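Inositol 2-dehydrogenase (Sinorhizobium meliloti, PDB 4HKT) catalyses the NAD+-dependent oxidation of myo-inositol to scyllo-inosose (2-keto-myo-inositol), the first step of myo-inositol breakdown to acetyl-CoA. Local coordinates at residues E145-T150 and R181-E186; H175-A180 and V214-A219. One frame throughout, in Å; residues are numbered along the deposited sequence.

How the contacts relate
Both contacts are buried seams between helix 168-184 and the mixed sheet of the C-terminal domain, their centres about 6 Å apart. Contact 1 takes the C-terminal end of the helix to strand 144-152; contact 2 takes the preceding turns to strand 211-218. Strand 223-229 runs between these two, so the helix spans all three. Neither seam has a hydrogen bond across it. Contact 1 is purely aliphatic, whereas contact 2 adds a phenylalanine ring and a close alanine-leucine approach. Polar bonds lie around them: the buried D176 links helix to sheet, E186 meets T218 at the margin and joins one contact to the other, and a second subunit packs on the reverse of the sheet.

Contact 1: residues E145-T150 and R181-E186; sequences EMVTIT and RFLLGE
Carboxylate oxygen OE1 of E186, hydrogen-bonded to the hydroxyls of T218 and S220 while OE2 forms a salt bridge with K222, probably steadies the chain just past L183 and L184, the two leucines that close on V147. Between the segments themselves the contact is wholly aliphatic. V147 meets the helix as a fork: CG1, set anti to its own backbone N (chi1 170°), approaches CD1 of L183 at 3.9 Å, while the second branch, CG2, meets CD2 of L184, also at 3.9 Å. In both pairs the side chains cross at a slant, methyl against methyl. L183 starts out toward the strand, whereas L184 leaves the helix more to one side and brings CD2 back to the valine. A beta-branched valine suits the strand, and its two short arms serve two consecutive leucines. I149, two residues on, faces the same way and packs on D176, M179 and A180, earlier in the helix. The helix then stops: G185 has positive phi (79°), a conformation glycine adopts without strain, and turns the chain away. At the strand's start E145 and M146 both face H243 in a classic beta bulge, and M146 packs on V212 of the second subunit. With strands 144-152 and 188-196 parallel in one sheet and helix 168-184 between them in sequence, this is the packing of a beta-alpha-beta crossover.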
loop_
_atom_site.group_PDB
_atom_site.type_symbol
_atom_site.label_atom_id
_atom_site.label_comp_id
_atom_site.label_asym_id
_atom_site.label_seq_id
_atom_site.Cartn_x
_atom_site.Cartn_y
_atom_site.Cartn_z
ATOM N N GLU B 145 -20.284 2.442 13.966
ATOM C CA GLU B 145 -20.030 3.298 15.130
ATOM C C GLU B 145 -19.523 4.742 14.741
ATOM O O GLU B 145 -20.079 5.745 15.166
ATOM C CB GLU B 145 -19.022 2.593 16.040
ATOM C CG GLU B 145 -19.660 1.380 16.726
ATOM C CD GLU B 145 -18.728 0.494 17.538
ATOM O OE1 GLU B 145 -17.474 0.722 17.677
ATOM O OE2 GLU B 145 -19.316 -0.520 18.021
HETATM N N MSE B 146 -18.452 4.830 13.950
HETATM C CA MSE B 146 -17.790 6.131 13.721
HETATM C C MSE B 146 -17.361 6.198 12.273
HETATM O O MSE B 146 -16.717 5.290 11.779
HETATM C CB MSE B 146 -16.580 6.260 14.646
HETATM C CG MSE B 146 -17.016 6.105 16.107
HETATM SE SE MSE B 146 -15.541 6.417 17.339
HETATM C CE MSE B 146 -15.594 8.361 17.079
ATOM N N VAL B 147 -17.748 7.260 11.587
ATOM C CA VAL B 147 -17.484 7.465 10.164
ATOM C C VAL B 147 -16.518 8.622 10.054
ATOM O O VAL B 147 -16.642 9.603 10.796
ATOM C CB VAL B 147 -18.789 7.845 9.427
ATOM C CG1 VAL B 147 -18.525 8.304 7.992
ATOM C CG2 VAL B 147 -19.746 6.676 9.469
ATOM N N THR B 148 -15.548 8.520 9.156
ATOM C CA THR B 148 -14.647 9.619 8.862
ATOM C C THR B 148 -14.602 9.832 7.336
ATOM O O THR B 148 -14.431 8.870 6.532
ATOM C CB THR B 148 -13.213 9.391 9.397
ATOM O OG1 THR B 148 -13.260 8.910 10.741
ATOM C CG2 THR B 148 -12.405 10.707 9.402
ATOM N N ILE B 149 -14.816 11.073 6.957
ATOM C CA ILE B 149 -14.964 11.480 5.546
ATOM C C ILE B 149 -14.031 12.647 5.354
ATOM O O ILE B 149 -14.125 13.637 6.074
ATOM C CB ILE B 149 -16.402 11.906 5.215
ATOM C CG1 ILE B 149 -17.364 10.753 5.340
ATOM C CG2 ILE B 149 -16.536 12.500 3.797
ATOM C CD1 ILE B 149 -18.808 11.192 5.359
ATOM N N THR B 150 -13.135 12.529 4.378
ATOM C CA THR B 150 -12.224 13.573 4.019
ATOM C C THR B 150 -12.373 13.900 2.551
ATOM O O THR B 150 -12.205 13.010 1.686
ATOM C CB THR B 150 -10.797 13.146 4.264
ATOM O OG1 THR B 150 -10.671 12.786 5.647
ATOM C CG2 THR B 150 -9.822 14.299 3.931
ATOM N N ARG B 181 -25.022 10.312 5.575
ATOM C CA ARG B 181 -26.322 9.653 5.705
ATOM C C ARG B 181 -26.310 8.256 5.042
ATOM O O ARG B 181 -26.883 7.287 5.586
ATOM C CB ARG B 181 -27.436 10.523 5.083
ATOM C CG ARG B 181 -27.788 11.761 5.913
ATOM C CD ARG B 181 -28.884 12.589 5.261
ATOM N NE ARG B 181 -30.128 11.878 5.294
ATOM C CZ ARG B 181 -30.726 11.261 4.272
ATOM N NH1 ARG B 181 -30.251 11.263 3.027
ATOM N NH2 ARG B 181 -31.847 10.617 4.521
ATOM N N PHE B 182 -25.652 8.164 3.896
ATOM C CA PHE B 182 -25.505 6.898 3.154
ATOM C C PHE B 182 -24.754 5.819 3.979
ATOM O O PHE B 182 -25.096 4.632 3.902
ATOM C CB PHE B 182 -24.766 7.204 1.870
ATOM C CG PHE B 182 -24.635 6.063 0.894
ATOM C CD1 PHE B 182 -25.740 5.475 0.330
ATOM C CD2 PHE B 182 -23.370 5.662 0.457
ATOM C CE1 PHE B 182 -25.606 4.438 -0.593
ATOM C CE2 PHE B 182 -23.226 4.637 -0.485
ATOM C CZ PHE B 182 -24.350 4.041 -1.007
ATOM N N LEU B 183 -23.732 6.229 4.715
ATOM C CA LEU B 183 -22.855 5.317 5.442
ATOM C C LEU B 183 -23.341 5.007 6.837
ATOM O O LEU B 183 -23.164 3.861 7.320
ATOM C CB LEU B 183 -21.442 5.883 5.546
ATOM C CG LEU B 183 -20.706 6.158 4.257
ATOM C CD1 LEU B 183 -19.366 6.808 4.507
ATOM C CD2 LEU B 183 -20.527 4.877 3.483
ATOM N N LEU B 184 -23.956 6.000 7.488
ATOM C CA LEU B 184 -24.394 5.815 8.860
ATOM C C LEU B 184 -25.538 4.867 8.967
ATOM O O LEU B 184 -25.676 4.208 10.002
ATOM C CB LEU B 184 -24.845 7.101 9.526
ATOM C CG LEU B 184 -23.743 8.041 9.974
ATOM C CD1 LEU B 184 -24.315 9.431 10.137
ATOM C CD2 LEU B 184 -23.073 7.543 11.247
ATOM N N GLY B 185 -26.404 4.908 7.968
ATOM C CA GLY B 185 -27.641 4.131 7.987
ATOM C C GLY B 185 -28.757 4.740 8.828
ATOM O O GLY B 185 -29.867 4.222 8.844
ATOM N N GLU B 186 -28.477 5.837 9.517
ATOM C CA GLU B 186 -29.455 6.467 10.406
ATOM C C GLU B 186 -29.336 7.927 10.203
ATOM O O GLU B 186 -28.307 8.388 9.732
ATOM C CB GLU B 186 -29.139 6.200 11.867
ATOM C CG GLU B 186 -29.236 4.772 12.259
ATOM C CD GLU B 186 -28.858 4.545 13.704
ATOM O OE1 GLU B 186 -28.484 5.515 14.448
ATOM O OE2 GLU B 186 -28.936 3.357 14.084
#

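Contact 2: residues H175-A180 and V214-A219; sequences HDFDMA and VILQTA
Helix 175-180 and strand 214-218 run in nearly the same direction, their axes 29° apart and 10.7 Å from each other at closest approach. The CA atoms of A180 and L216 come nearest, at 8.2 Å. A180 N bonds to D176 O (2.8 Å) in the helical pattern, and the part of the helix that touches the strand, F177 and A180, is apolar. At the centre CD1 of L216 reaches to 3.5 Å from CB of A180, a snug fit made possible by the smallest side chain that still offers a methyl. The leucine is extended beyond CB (chi2 -177°), which carries this methyl out from the strand to the helix. The same CD1 lies 4.2 Å from CD1 of F177, near the plane of the ring and at its edge. Further along that edge, CE1 of F177 meets CG1 of V214 at 4.0 Å, with the valine methyl in the ring plane. Both partners cross the phenylalanine at about a right angle: the ring is a wedge, presenting its rim to the strand. F177 also packs on L314, A315 and A318 of helix 305-324, so a large flat group fills the junction of two helices and the sheet. D176, though buried, is hydrogen-bonded through OD1 to S151 and through OD2 to N228. On the reverse of the strand, I215 and Q217 pack against T194 of the second subunit, and NE2 of Q217 hydrogen-bonds to the backbone oxygen of A195 of that subunit. Helices over one face and a partner subunit against the other is the arrangement of the open-faced sheet in the C-terminal domain of Gfo/Idh/MocA enzymes.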
loop_
_atom_site.group_PDB
_atom_site.type_symbol
_atom_site.label_atom_id
_atom_site.label_comp_id
_atom_site.label_asym_id
_atom_site.label_seq_id
_atom_site.Cartn_x
_atom_site.Cartn_y
_atom_site.Cartn_z
ATOM N N HIS B 175 -22.134 17.119 -0.484
ATOM C CA HIS B 175 -21.855 15.763 -0.908
ATOM C C HIS B 175 -21.468 14.846 0.277
ATOM O O HIS B 175 -21.871 13.687 0.318
ATOM C CB HIS B 175 -20.685 15.749 -1.873
ATOM C CG HIS B 175 -21.023 16.230 -3.235
ATOM N ND1 HIS B 175 -21.845 15.519 -4.083
ATOM C CD2 HIS B 175 -20.599 17.307 -3.924
ATOM C CE1 HIS B 175 -21.942 16.162 -5.230
ATOM N NE2 HIS B 175 -21.198 17.248 -5.160
ATOM N N ASP B 176 -20.686 15.390 1.193
ATOM C CA ASP B 176 -20.245 14.655 2.391
ATOM C C ASP B 176 -21.332 14.477 3.412
ATOM O O ASP B 176 -21.365 13.438 4.046
ATOM C CB ASP B 176 -19.048 15.299 3.020
ATOM C CG ASP B 176 -17.891 15.421 2.049
ATOM O OD1 ASP B 176 -17.496 14.412 1.434
ATOM O OD2 ASP B 176 -17.414 16.552 1.858
ATOM N N PHE B 177 -22.235 15.453 3.568
ATOM C CA PHE B 177 -23.444 15.221 4.349
ATOM C C PHE B 177 -24.282 14.064 3.791
ATOM O O PHE B 177 -24.745 13.214 4.544
ATOM C CB PHE B 177 -24.303 16.460 4.465
ATOM C CG PHE B 177 -23.624 17.628 5.139
ATOM C CD1 PHE B 177 -23.000 17.489 6.354
ATOM C CD2 PHE B 177 -23.660 18.875 4.570
ATOM C CE1 PHE B 177 -22.379 18.582 6.984
ATOM C CE2 PHE B 177 -23.070 19.960 5.173
ATOM C CZ PHE B 177 -22.431 19.833 6.395
ATOM N N ASP B 178 -24.525 14.069 2.482
ATOM C CA ASP B 178 -25.172 12.920 1.851
ATOM C C ASP B 178 -24.430 11.584 2.080
ATOM O O ASP B 178 -25.050 10.583 2.446
ATOM C CB ASP B 178 -25.400 13.126 0.364
ATOM C CG ASP B 178 -26.127 11.960 -0.233
ATOM O OD1 ASP B 178 -27.310 11.782 0.086
ATOM O OD2 ASP B 178 -25.508 11.170 -0.981
HETATM N N MSE B 179 -23.131 11.576 1.866
HETATM C CA MSE B 179 -22.298 10.393 2.140
HETATM C C MSE B 179 -22.429 9.921 3.572
HETATM O O MSE B 179 -22.573 8.731 3.842
HETATM C CB MSE B 179 -20.864 10.708 1.744
HETATM C CG MSE B 179 -19.869 9.564 1.929
HETATM SE SE MSE B 179 -20.355 7.978 0.857
HETATM C CE MSE B 179 -20.127 8.807 -0.903
ATOM N N ALA B 180 -22.435 10.844 4.524
ATOM C CA ALA B 180 -22.628 10.479 5.902
ATOM C C ALA B 180 -23.941 9.794 6.153
ATOM O O ALA B 180 -23.990 8.761 6.827
ATOM C CB ALA B 180 -22.455 11.705 6.823
ATOM N N VAL B 214 -16.631 19.122 10.520
ATOM C CA VAL B 214 -18.006 18.911 11.006
ATOM C C VAL B 214 -18.108 17.581 11.755
ATOM O O VAL B 214 -17.463 16.651 11.388
ATOM C CB VAL B 214 -19.015 18.898 9.867
ATOM C CG1 VAL B 214 -20.428 18.875 10.427
ATOM C CG2 VAL B 214 -18.876 20.116 8.976
ATOM N N ILE B 215 -18.868 17.542 12.835
ATOM C CA ILE B 215 -19.267 16.310 13.484
ATOM C C ILE B 215 -20.794 16.215 13.466
ATOM O O ILE B 215 -21.489 17.132 13.934
ATOM C CB ILE B 215 -18.834 16.218 14.960
ATOM C CG1 ILE B 215 -17.354 16.448 15.144
ATOM C CG2 ILE B 215 -19.230 14.844 15.516
ATOM C CD1 ILE B 215 -16.995 16.783 16.602
ATOM N N LEU B 216 -21.282 15.098 12.924
ATOM C CA LEU B 216 -22.668 14.720 12.926
ATOM C C LEU B 216 -22.884 13.582 13.922
ATOM O O LEU B 216 -22.017 12.717 14.046
ATOM C CB LEU B 216 -23.066 14.187 11.541
ATOM C CG LEU B 216 -22.705 15.012 10.318
ATOM C CD1 LEU B 216 -23.252 14.332 9.062
ATOM C CD2 LEU B 216 -23.298 16.367 10.506
ATOM N N GLN B 217 -24.027 13.585 14.607
ATOM C CA GLN B 217 -24.330 12.495 15.525
ATOM C C GLN B 217 -25.781 12.109 15.372
ATOM O O GLN B 217 -26.657 12.968 15.175
ATOM C CB GLN B 217 -23.962 12.864 16.966
ATOM C CG GLN B 217 -24.301 11.805 18.014
ATOM C CD GLN B 217 -23.589 12.017 19.313
ATOM O OE1 GLN B 217 -23.643 13.106 19.899
ATOM N NE2 GLN B 217 -22.909 10.996 19.784
ATOM N N THR B 218 -26.019 10.802 15.420
ATOM C CA THR B 218 -27.343 10.240 15.292
ATOM C C THR B 218 -27.933 10.065 16.674
ATOM O O THR B 218 -27.223 10.186 17.693
ATOM C CB THR B 218 -27.308 8.845 14.624
ATOM O OG1 THR B 218 -26.749 7.894 15.545
ATOM C CG2 THR B 218 -26.512 8.896 13.359
ATOM N N ALA B 219 -29.224 9.734 16.708
ATOM C CA ALA B 219 -29.929 9.479 17.982
ATOM C C ALA B 219 -29.294 8.349 18.773
ATOM O O ALA B 219 -29.231 8.410 19.982
ATOM C CB ALA B 219 -31.431 9.194 17.775
#